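Local coordinates for pirin-like protein YHAK (Escherichia coli, PDB 2VEC), which is of unknown function but belongs to the pirin family as a redox-sensitive, monomeric bicupin that lacks quercetin 2,3-dioxygenase activity, at residues Tyr45-Gly50 / Arg64-Glu69; Ile87-Leu92 / Leu135-Leu140; Gln180-His185 / Leu250-Pro255. One frame throughout, in Å; residues are numbered along the deposited sequence.

Interaction 1: Tyr45-Gly50 / Arg64-Glu69; sequences YTFSFG and RVLNQE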
loop_
_atom_site.group_PDB
_atom_site.type_symbol
_atom_site.label_atom_id
_atom_site.label_comp_id
_atom_site.label_asym_id
_atom_site.label_seq_id
_atom_site.Cartn_x
_atom_site.Cartn_y
_atom_site.Cartn_z
ATOM N N TYR A 45 -5.433 12.063 0.352
ATOM C CA TYR A 45 -4.113 12.595 0.628
ATOM C C TYR A 45 -3.084 11.918 -0.253
ATOM O O TYR A 45 -3.326 10.796 -0.694
ATOM C CB TYR A 45 -3.727 12.397 2.102
ATOM C CG TYR A 45 -3.862 10.977 2.652
ATOM C CD1 TYR A 45 -5.040 10.547 3.255
ATOM C CD2 TYR A 45 -2.782 10.095 2.620
ATOM C CE1 TYR A 45 -5.130 9.237 3.785
ATOM C CE2 TYR A 45 -2.846 8.780 3.178
ATOM C CZ TYR A 45 -4.044 8.359 3.726
ATOM O OH TYR A 45 -4.132 7.089 4.262
ATOM N N THR A 46 -1.967 12.606 -0.519
ATOM C CA THR A 46 -0.841 12.037 -1.284
ATOM C C THR A 46 0.529 12.323 -0.632
ATOM O O THR A 46 0.864 13.507 -0.438
ATOM C CB THR A 46 -0.789 12.645 -2.716
ATOM O OG1 THR A 46 -2.083 12.523 -3.335
ATOM C CG2 THR A 46 0.255 11.924 -3.561
ATOM N N PHE A 47 1.278 11.258 -0.281
ATOM C CA PHE A 47 2.651 11.383 0.202
ATOM C C PHE A 47 3.521 11.152 -1.042
ATOM O O PHE A 47 3.273 10.188 -1.751
ATOM C CB PHE A 47 3.077 10.265 1.177
ATOM C CG PHE A 47 2.395 10.268 2.529
ATOM C CD1 PHE A 47 2.998 10.901 3.616
ATOM C CD2 PHE A 47 1.278 9.520 2.757
ATOM C CE1 PHE A 47 2.410 10.861 4.886
ATOM C CE2 PHE A 47 0.662 9.475 4.022
ATOM C CZ PHE A 47 1.209 10.150 5.075
ATOM N N SER A 48 4.511 12.002 -1.272
ATOM C CA SER A 48 5.507 11.793 -2.337
ATOM C C SER A 48 6.872 11.750 -1.691
ATOM O O SER A 48 7.248 12.723 -1.017
ATOM C CB SER A 48 5.436 12.924 -3.360
ATOM O OG SER A 48 4.114 12.993 -3.926
ATOM N N PHE A 49 7.588 10.632 -1.857
ATOM C CA PHE A 49 8.902 10.437 -1.236
ATOM C C PHE A 49 10.016 10.236 -2.244
ATOM O O PHE A 49 9.799 9.747 -3.361
ATOM C CB PHE A 49 8.922 9.214 -0.283
ATOM C CG PHE A 49 7.870 9.254 0.792
ATOM C CD1 PHE A 49 7.830 10.304 1.705
ATOM C CD2 PHE A 49 6.919 8.235 0.886
ATOM C CE1 PHE A 49 6.859 10.382 2.708
ATOM C CE2 PHE A 49 5.973 8.268 1.914
ATOM C CZ PHE A 49 5.933 9.345 2.813
ATOM N N GLY A 50 11.212 10.592 -1.792
ATOM C CA GLY A 50 12.430 10.470 -2.562
ATOM C C GLY A 50 12.961 9.056 -2.720
ATOM O O GLY A 50 12.443 8.128 -2.114
ATOM N N ARG A 64 7.769 5.511 -3.581
ATOM C CA ARG A 64 7.769 6.876 -4.175
ATOM C C ARG A 64 6.494 7.692 -3.936
ATOM O O ARG A 64 6.518 8.916 -3.856
ATOM C CB ARG A 64 8.089 6.796 -5.671
ATOM C CG ARG A 64 9.437 6.090 -5.968
ATOM C CD ARG A 64 10.634 6.763 -5.188
ATOM N NE ARG A 64 10.752 8.208 -5.427
ATOM C CZ ARG A 64 11.327 8.744 -6.502
ATOM N NH1 ARG A 64 11.837 7.946 -7.454
ATOM N NH2 ARG A 64 11.436 10.062 -6.610
ATOM N N VAL A 65 5.364 7.012 -3.816
ATOM C CA VAL A 65 4.116 7.723 -3.554
ATOM C C VAL A 65 3.298 6.791 -2.681
ATOM O O VAL A 65 3.351 5.574 -2.878
ATOM C CB VAL A 65 3.346 7.937 -4.864
ATOM C CG1 VAL A 65 1.822 8.300 -4.576
ATOM C CG2 VAL A 65 4.046 9.019 -5.708
ATOM N N LEU A 66 2.573 7.347 -1.712
ATOM C CA LEU A 66 1.470 6.612 -1.091
ATOM C C LEU A 66 0.290 7.564 -1.060
ATOM O O LEU A 66 0.370 8.715 -0.552
ATOM C CB LEU A 66 1.821 6.081 0.317
ATOM C CG LEU A 66 0.629 5.263 0.909
ATOM C CD1 LEU A 66 1.082 4.114 1.718
ATOM C CD2 LEU A 66 -0.364 6.169 1.683
ATOM N N ASN A 67 -0.800 7.146 -1.669
ATOM C CA ASN A 67 -1.941 8.045 -1.711
ATOM C C ASN A 67 -3.238 7.367 -1.387
ATOM O O ASN A 67 -3.320 6.133 -1.409
ATOM C CB ASN A 67 -1.983 8.853 -3.017
ATOM C CG ASN A 67 -2.466 8.074 -4.203
ATOM O OD1 ASN A 67 -3.611 7.631 -4.265
ATOM N ND2 ASN A 67 -1.604 7.980 -5.219
ATOM N N GLN A 68 -4.222 8.160 -1.013
ATOM C CA GLN A 68 -5.573 7.659 -0.895
ATOM C C GLN A 68 -6.452 8.632 -1.635
ATOM O O GLN A 68 -6.343 9.843 -1.445
ATOM C CB GLN A 68 -6.031 7.529 0.553
ATOM C CG GLN A 68 -7.546 7.201 0.631
ATOM C CD GLN A 68 -7.978 6.711 1.995
ATOM O OE1 GLN A 68 -7.339 5.805 2.568
ATOM N NE2 GLN A 68 -9.068 7.290 2.526
ATOM N N GLU A 69 -7.282 8.111 -2.529
ATOM C CA GLU A 69 -8.114 8.956 -3.372
ATOM C C GLU A 69 -9.538 8.460 -3.337
ATOM O O GLU A 69 -9.785 7.276 -3.074
ATOM C CB GLU A 69 -7.578 8.976 -4.803
ATOM C CG GLU A 69 -6.242 9.771 -4.934
ATOM C CD GLU A 69 -6.438 11.271 -4.668
ATOM O OE1 GLU A 69 -7.338 11.888 -5.322
ATOM O OE2 GLU A 69 -5.719 11.829 -3.798
HETATM O O HOH W 1 -6.540 6.392 5.099
HETATM O O HOH W 2 -4.511 13.957 -2.843
#
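Tyr45 lays one face of its ring over Gln68, whose CB stands 4.0 Å from the ring centroid and only 21° off the normal, a CH-pi contact displaced toward the rim. A chi1 of 52° brings the ring there, with CG between the backbone N and carbonyl carbon. Beside it, Leu66 CD2 serves two rings, lying 3.9 Å from Tyr45 CE2 and equally close to Phe47 CD2. At the polar end, a water accepts from Tyr45 OH (2.6 Å) and donates to Gln68 OE1 (2.7 Å), while Gln68 NE2 is held by the carbonyls of Trp40 and Ala43. In this antiparallel ladder Tyr45–Gln68 and Phe47–Leu66 are hydrogen-bonded pairs. Beyond the end of strand 45-48, Phe49 O accepts from NE of Arg64 (2.7 Å, N-H...O 172°), whose chain bends at chi2 and chi3 to put the oxygen in the guanidinium plane; NH1 meets Asp143 in a salt bridge. Strand 45-48 is an edge strand of the N-terminal cupin sheet, and Tyr45, Phe47 and Leu66 also touch strand 203-208 of the other cupin. The ladder thus carries a mixed aromatic, aliphatic and amide face into the domain interface, with one water satisfying phenol donor and amide acceptor.

Interaction 2: Ile87-Leu92 / Leu135-Leu140; sequences ILNVIL and LTRMQL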
loop_
_atom_site.group_PDB
_atom_site.type_symbol
_atom_site.label_atom_id
_atom_site.label_comp_id
_atom_site.label_asym_id
_atom_site.label_seq_id
_atom_site.Cartn_x
_atom_site.Cartn_y
_atom_site.Cartn_z
ATOM N N ILE A 87 2.572 0.047 -9.735
ATOM C CA ILE A 87 1.460 0.657 -8.992
ATOM C C ILE A 87 0.739 -0.438 -8.247
ATOM O O ILE A 87 0.322 -1.422 -8.851
ATOM C CB ILE A 87 0.459 1.328 -9.990
ATOM C CG1 ILE A 87 1.147 2.363 -10.906
ATOM C CG2 ILE A 87 -0.756 1.925 -9.276
ATOM C CD1 ILE A 87 1.911 3.433 -10.193
ATOM N N LEU A 88 0.561 -0.278 -6.946
ATOM C CA LEU A 88 -0.227 -1.246 -6.199
ATOM C C LEU A 88 -1.404 -0.543 -5.577
ATOM O O LEU A 88 -1.213 0.401 -4.796
ATOM C CB LEU A 88 0.652 -1.890 -5.126
ATOM C CG LEU A 88 0.191 -3.208 -4.475
ATOM C CD1 LEU A 88 1.398 -3.990 -3.949
ATOM C CD2 LEU A 88 -0.817 -2.916 -3.343
ATOM N N ASN A 89 -2.618 -0.995 -5.919
ATOM C CA ASN A 89 -3.848 -0.411 -5.437
ATOM C C ASN A 89 -4.516 -1.345 -4.436
ATOM O O ASN A 89 -4.598 -2.571 -4.655
ATOM C CB ASN A 89 -4.841 -0.143 -6.611
ATOM C CG ASN A 89 -4.312 0.924 -7.595
ATOM O OD1 ASN A 89 -3.580 1.829 -7.204
ATOM N ND2 ASN A 89 -4.594 0.756 -8.867
ATOM N N VAL A 90 -5.002 -0.772 -3.351
ATOM C CA VAL A 90 -5.744 -1.512 -2.381
ATOM C C VAL A 90 -7.096 -0.825 -2.392
ATOM O O VAL A 90 -7.213 0.352 -2.035
ATOM C CB VAL A 90 -5.086 -1.408 -0.993
ATOM C CG1 VAL A 90 -5.944 -2.115 0.099
ATOM C CG2 VAL A 90 -3.641 -1.955 -1.055
ATOM N N ILE A 91 -8.086 -1.534 -2.902
ATOM C CA ILE A 91 -9.454 -1.003 -2.923
ATOM C C ILE A 91 -10.066 -1.087 -1.537
ATOM O O ILE A 91 -10.244 -2.169 -0.991
ATOM C CB ILE A 91 -10.366 -1.730 -3.899
ATOM C CG1 ILE A 91 -9.676 -1.933 -5.263
ATOM C CG2 ILE A 91 -11.675 -0.917 -4.077
ATOM C CD1 ILE A 91 -9.210 -0.641 -5.931
ATOM N N LEU A 92 -10.420 0.073 -1.004
ATOM C CA LEU A 92 -11.033 0.207 0.312
ATOM C C LEU A 92 -12.550 0.257 0.270
ATOM O O LEU A 92 -13.196 -0.195 1.214
ATOM C CB LEU A 92 -10.502 1.476 1.005
ATOM C CG LEU A 92 -8.973 1.415 1.162
ATOM C CD1 LEU A 92 -8.462 2.779 1.675
ATOM C CD2 LEU A 92 -8.551 0.283 2.124
ATOM N N LEU A 135 -16.013 5.580 -4.969
ATOM C CA LEU A 135 -14.849 4.639 -4.818
ATOM C C LEU A 135 -13.674 5.214 -3.993
ATOM O O LEU A 135 -13.276 6.360 -4.198
ATOM C CB LEU A 135 -14.294 4.242 -6.195
ATOM C CG LEU A 135 -12.885 3.635 -6.360
ATOM C CD1 LEU A 135 -12.807 2.134 -6.039
ATOM C CD2 LEU A 135 -12.388 3.856 -7.781
ATOM N N THR A 136 -13.097 4.411 -3.082
ATOM C CA THR A 136 -11.952 4.830 -2.273
ATOM C C THR A 136 -10.828 3.801 -2.402
ATOM O O THR A 136 -11.055 2.605 -2.276
ATOM C CB THR A 136 -12.282 4.942 -0.772
ATOM O OG1 THR A 136 -13.420 5.786 -0.573
ATOM C CG2 THR A 136 -11.053 5.531 0.026
ATOM N N ARG A 137 -9.622 4.253 -2.674
ATOM C CA ARG A 137 -8.556 3.291 -2.823
ATOM C C ARG A 137 -7.228 3.897 -2.431
ATOM O O ARG A 137 -7.023 5.095 -2.606
ATOM C CB ARG A 137 -8.506 2.718 -4.230
ATOM C CG ARG A 137 -8.244 3.701 -5.333
ATOM C CD ARG A 137 -6.807 3.613 -5.760
ATOM N NE ARG A 137 -6.569 4.658 -6.764
ATOM C CZ ARG A 137 -5.993 5.822 -6.505
ATOM N NH1 ARG A 137 -5.571 6.093 -5.277
ATOM N NH2 ARG A 137 -5.818 6.695 -7.487
ATOM N N MET A 138 -6.356 3.063 -1.888
ATOM C CA MET A 138 -5.023 3.504 -1.487
ATOM C C MET A 138 -4.098 2.985 -2.577
ATOM O O MET A 138 -4.377 1.950 -3.193
ATOM C CB MET A 138 -4.682 2.929 -0.134
ATOM C CG MET A 138 -3.228 3.150 0.289
ATOM S SD MET A 138 -3.012 2.906 2.062
ATOM C CE MET A 138 -3.883 4.329 2.758
ATOM N N GLN A 139 -3.060 3.747 -2.878
ATOM C CA GLN A 139 -2.194 3.432 -4.028
ATOM C C GLN A 139 -0.794 3.676 -3.589
ATOM O O GLN A 139 -0.527 4.707 -2.941
ATOM C CB GLN A 139 -2.579 4.325 -5.220
ATOM C CG GLN A 139 -1.664 4.144 -6.428
ATOM C CD GLN A 139 -2.102 4.956 -7.607
ATOM O OE1 GLN A 139 -1.603 6.052 -7.820
ATOM N NE2 GLN A 139 -3.050 4.436 -8.377
ATOM N N LEU A 140 0.098 2.721 -3.885
ATOM C CA LEU A 140 1.522 2.838 -3.627
ATOM C C LEU A 140 2.238 2.857 -4.983
ATOM O O LEU A 140 1.802 2.139 -5.896
ATOM C CB LEU A 140 1.994 1.573 -2.863
ATOM C CG LEU A 140 1.768 1.398 -1.354
ATOM C CD1 LEU A 140 0.326 1.590 -0.908
ATOM C CD2 LEU A 140 2.260 -0.004 -0.944
#
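Asn89 and Gln139 lie side by side and point the same way, their amide planes 27° apart and nearly coplanar. Gln139 NE2 donates to Asn89 OD1 at 2.9 Å with an N-H...O angle of 156°; the acceptor lies in the glutamine amide plane, while the donor is tilted somewhat from the asparagine carbonyl plane. Gln139 reaches it by extending, CG turned opposite its own N (chi1 176°). The carbonyl oxygen of the same amide, OE1, accepts from Trp141 NE1 and Asn67 ND2. Ile87 CG2 lies 3.5 Å from Gln139 NE2. This is the antiparallel core of the N-terminal cupin sheet, strand 85-93 beside 135-143. Its face with Asn89, Arg137 and Gln139 turns toward the second sheet of the same cupin, where Asn89 and Ile91 touch Tyr98; the face with Leu88, Val90, Met138 and Leu140 looks to the C-terminal cupin, where Leu140 touches Leu250. Arg137 bends at chi2 and brings its guanidinium face to Gln139 NE2, 3.6 Å above the plane and offset toward the rim; Glu126 forms a salt bridge with NE, and Asn67 OD1 accepts from NH1. Leu92 CD1 touches Thr136 CG2 (4.1 Å) and Met138 CB (4.2 Å).

Interaction 3: Gln180-His185 / Leu250-Pro255; sequences QQVWLH and LLIDLP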
loop_
_atom_site.group_PDB
_atom_site.type_symbol
_atom_site.label_atom_id
_atom_site.label_comp_id
_atom_site.label_asym_id
_atom_site.label_seq_id
_atom_site.Cartn_x
_atom_site.Cartn_y
_atom_site.Cartn_z
ATOM N N GLN A 180 10.440 -5.751 -7.176
ATOM C CA GLN A 180 11.283 -5.062 -6.177
ATOM C C GLN A 180 11.527 -6.008 -5.012
ATOM O O GLN A 180 10.727 -6.926 -4.786
ATOM C CB GLN A 180 10.592 -3.820 -5.594
ATOM C CG GLN A 180 10.274 -2.747 -6.625
ATOM C CD GLN A 180 8.991 -3.058 -7.452
ATOM O OE1 GLN A 180 8.133 -3.821 -7.032
ATOM N NE2 GLN A 180 8.895 -2.463 -8.633
ATOM N N GLN A 181 12.607 -5.757 -4.255
ATOM C CA GLN A 181 12.920 -6.533 -3.036
ATOM C C GLN A 181 12.174 -5.945 -1.841
ATOM O O GLN A 181 12.769 -5.380 -0.912
ATOM C CB GLN A 181 14.431 -6.537 -2.761
ATOM C CG GLN A 181 15.221 -7.419 -3.667
ATOM C CD GLN A 181 14.711 -8.849 -3.712
ATOM O OE1 GLN A 181 14.329 -9.330 -4.774
ATOM N NE2 GLN A 181 14.681 -9.534 -2.543
ATOM N N VAL A 182 10.847 -6.027 -1.900
ATOM C CA VAL A 182 9.986 -5.343 -0.958
ATOM C C VAL A 182 8.993 -6.375 -0.399
ATOM O O VAL A 182 8.572 -7.284 -1.134
ATOM C CB VAL A 182 9.189 -4.180 -1.680
ATOM C CG1 VAL A 182 7.995 -3.674 -0.862
ATOM C CG2 VAL A 182 10.151 -3.057 -1.999
ATOM N N TRP A 183 8.698 -6.299 0.899
ATOM C CA TRP A 183 7.666 -7.198 1.468
ATOM C C TRP A 183 6.604 -6.296 2.040
ATOM O O TRP A 183 6.915 -5.390 2.818
ATOM C CB TRP A 183 8.208 -8.129 2.567
ATOM C CG TRP A 183 9.060 -9.290 2.058
ATOM C CD1 TRP A 183 8.687 -10.609 1.977
ATOM C CD2 TRP A 183 10.420 -9.236 1.626
ATOM N NE1 TRP A 183 9.729 -11.376 1.511
ATOM C CE2 TRP A 183 10.814 -10.558 1.306
ATOM C CE3 TRP A 183 11.363 -8.212 1.517
ATOM C CZ2 TRP A 183 12.087 -10.873 0.829
ATOM C CZ3 TRP A 183 12.654 -8.529 1.040
ATOM C CH2 TRP A 183 13.002 -9.853 0.706
ATOM N N LEU A 184 5.356 -6.543 1.666
ATOM C CA LEU A 184 4.259 -5.636 2.071
ATOM C C LEU A 184 3.268 -6.435 2.870
ATOM O O LEU A 184 2.836 -7.510 2.420
ATOM C CB LEU A 184 3.536 -5.102 0.834
ATOM C CG LEU A 184 2.330 -4.176 1.047
ATOM C CD1 LEU A 184 2.737 -2.907 1.886
ATOM C CD2 LEU A 184 1.673 -3.709 -0.297
ATOM N N HIS A 185 2.914 -5.902 4.032
ATOM C CA HIS A 185 2.022 -6.585 4.959
ATOM C C HIS A 185 0.813 -5.696 5.200
ATOM O O HIS A 185 0.959 -4.465 5.363
ATOM C CB HIS A 185 2.713 -6.835 6.307
ATOM C CG HIS A 185 4.017 -7.578 6.195
ATOM N ND1 HIS A 185 4.103 -8.946 6.335
ATOM C CD2 HIS A 185 5.280 -7.141 5.995
ATOM C CE1 HIS A 185 5.362 -9.327 6.215
ATOM N NE2 HIS A 185 6.100 -8.249 6.008
ATOM N N LEU A 250 -0.574 -0.730 7.033
ATOM C CA LEU A 250 0.381 -1.429 6.184
ATOM C C LEU A 250 1.737 -1.330 6.852
ATOM O O LEU A 250 2.037 -0.317 7.516
ATOM C CB LEU A 250 0.519 -0.706 4.834
ATOM C CG LEU A 250 -0.705 -0.661 3.921
ATOM C CD1 LEU A 250 -0.400 0.126 2.624
ATOM C CD2 LEU A 250 -1.257 -2.062 3.587
ATOM N N LEU A 251 2.556 -2.368 6.675
ATOM C CA LEU A 251 3.960 -2.260 7.026
ATOM C C LEU A 251 4.684 -2.668 5.761
ATOM O O LEU A 251 4.424 -3.765 5.194
ATOM C CB LEU A 251 4.363 -3.190 8.175
ATOM C CG LEU A 251 5.838 -3.026 8.648
ATOM C CD1 LEU A 251 5.998 -3.373 10.131
ATOM C CD2 LEU A 251 6.747 -3.963 7.808
ATOM N N ILE A 252 5.555 -1.772 5.297
ATOM C CA ILE A 252 6.322 -2.039 4.066
ATOM C C ILE A 252 7.775 -2.226 4.424
ATOM O O ILE A 252 8.373 -1.353 5.057
ATOM C CB ILE A 252 6.215 -0.890 3.050
ATOM C CG1 ILE A 252 4.812 -0.265 3.097
ATOM C CG2 ILE A 252 6.664 -1.400 1.651
ATOM C CD1 ILE A 252 4.518 0.893 2.041
ATOM N N ASP A 253 8.349 -3.358 4.013
ATOM C CA ASP A 253 9.726 -3.708 4.348
ATOM C C ASP A 253 10.530 -3.376 3.092
ATOM O O ASP A 253 10.298 -3.960 2.020
ATOM C CB ASP A 253 9.683 -5.225 4.660
ATOM C CG ASP A 253 11.028 -5.882 4.796
ATOM O OD1 ASP A 253 12.089 -5.327 4.415
ATOM O OD2 ASP A 253 11.022 -7.068 5.276
ATOM N N LEU A 254 11.421 -2.381 3.200
ATOM C CA LEU A 254 12.053 -1.746 2.066
ATOM C C LEU A 254 13.553 -2.022 2.041
ATOM O O LEU A 254 14.196 -2.115 3.104
ATOM C CB LEU A 254 11.814 -0.198 2.147
ATOM C CG LEU A 254 10.319 0.161 1.932
ATOM C CD1 LEU A 254 10.024 1.477 2.702
ATOM C CD2 LEU A 254 9.965 0.274 0.452
ATOM N N PRO A 255 14.118 -2.210 0.838
ATOM C CA PRO A 255 15.471 -2.763 0.645
ATOM C C PRO A 255 16.646 -1.797 0.829
ATOM O O PRO A 255 17.823 -2.238 0.890
ATOM C CB PRO A 255 15.429 -3.271 -0.808
ATOM C CG PRO A 255 14.443 -2.361 -1.481
ATOM C CD PRO A 255 13.397 -2.012 -0.446
HETATM O O HOH W 3 13.509 -5.145 1.772
HETATM O O HOH W 4 8.888 -8.202 6.297
#
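Asp253 OD2, lying beside the Trp183 ring, is gripped by two donors: the backbone N of His200 and a water 2.6 Å away. That water also sits 2.8 Å from His185 NE2, in the plane of the imidazole, and so bridges the carboxylate to His185, two residues on from Trp183, the strand partner of Asp253. Strands 183-189 and 247-254 run antiparallel in the C-terminal cupin of this bicupin, at 170° between their short axes, with Trp183–Asp253 and His185–Leu251 as hydrogen-bonded pairs. Two bonds join each pair; the shortest runs from Asp253 N to Trp183 O (2.8 Å).

Asp253 directs its CG opposite its backbone N (chi1 170°), which sets the carboxylate alongside the indole with the two planes 33° apart and OD2 3.9 Å from Trp183 CE3. His200 stacks on the indole, so the residue that binds OD2 through its backbone also packs its ring on Trp183. The other carboxylate oxygen, OD1, accepts the backbone N-H of Gly201. Further along this face, His185 CD2 rests against Leu251 CD2, and Phe197 meets the imidazole edge-to-face.

On the other face the contacts across these strands are apolar. Leu184 CD1 lies 3.6 Å from Ile252 CG1, and Val182 CG1 is as near to Ile252 CG2, so the isoleucine divides its two branches between two neighbours. Leu184 and Ile252 also touch Leu140, joining this sheet to that of the N-terminal cupin.

Before the strand begins, Gln181 is the centre of an inverse gamma turn, closed by a weak bond from Val182 N to Gln180 O. The turn faces Pro255, whose CB lies 3.4 Å from Gln181 O, while Val182 CG2 meets Pro255 CD at 3.7 Å.

Overall arrangement
From the N terminus the three contacts close in series, none nested within or crossing another. Interaction 1 closes a short excursion of 13 residues and adds edge strand 45-48 to strand 63-71. Interaction 2 opens later and spans 42 residues, returning strand 135-143 between 63-71 and 85-93, so interactions 1 and 2 share one sheet of the N-terminal cupin, their centres 11 Å apart. Interaction 3 closes the longest loop, 64 residues, within the C-terminal cupin. Its sheet packs against that of interaction 2 through Leu88 with Leu184, and Met138 with Leu250, whereas interactions 1 and 3 do not touch, their nearest atoms being about 4 Å apart.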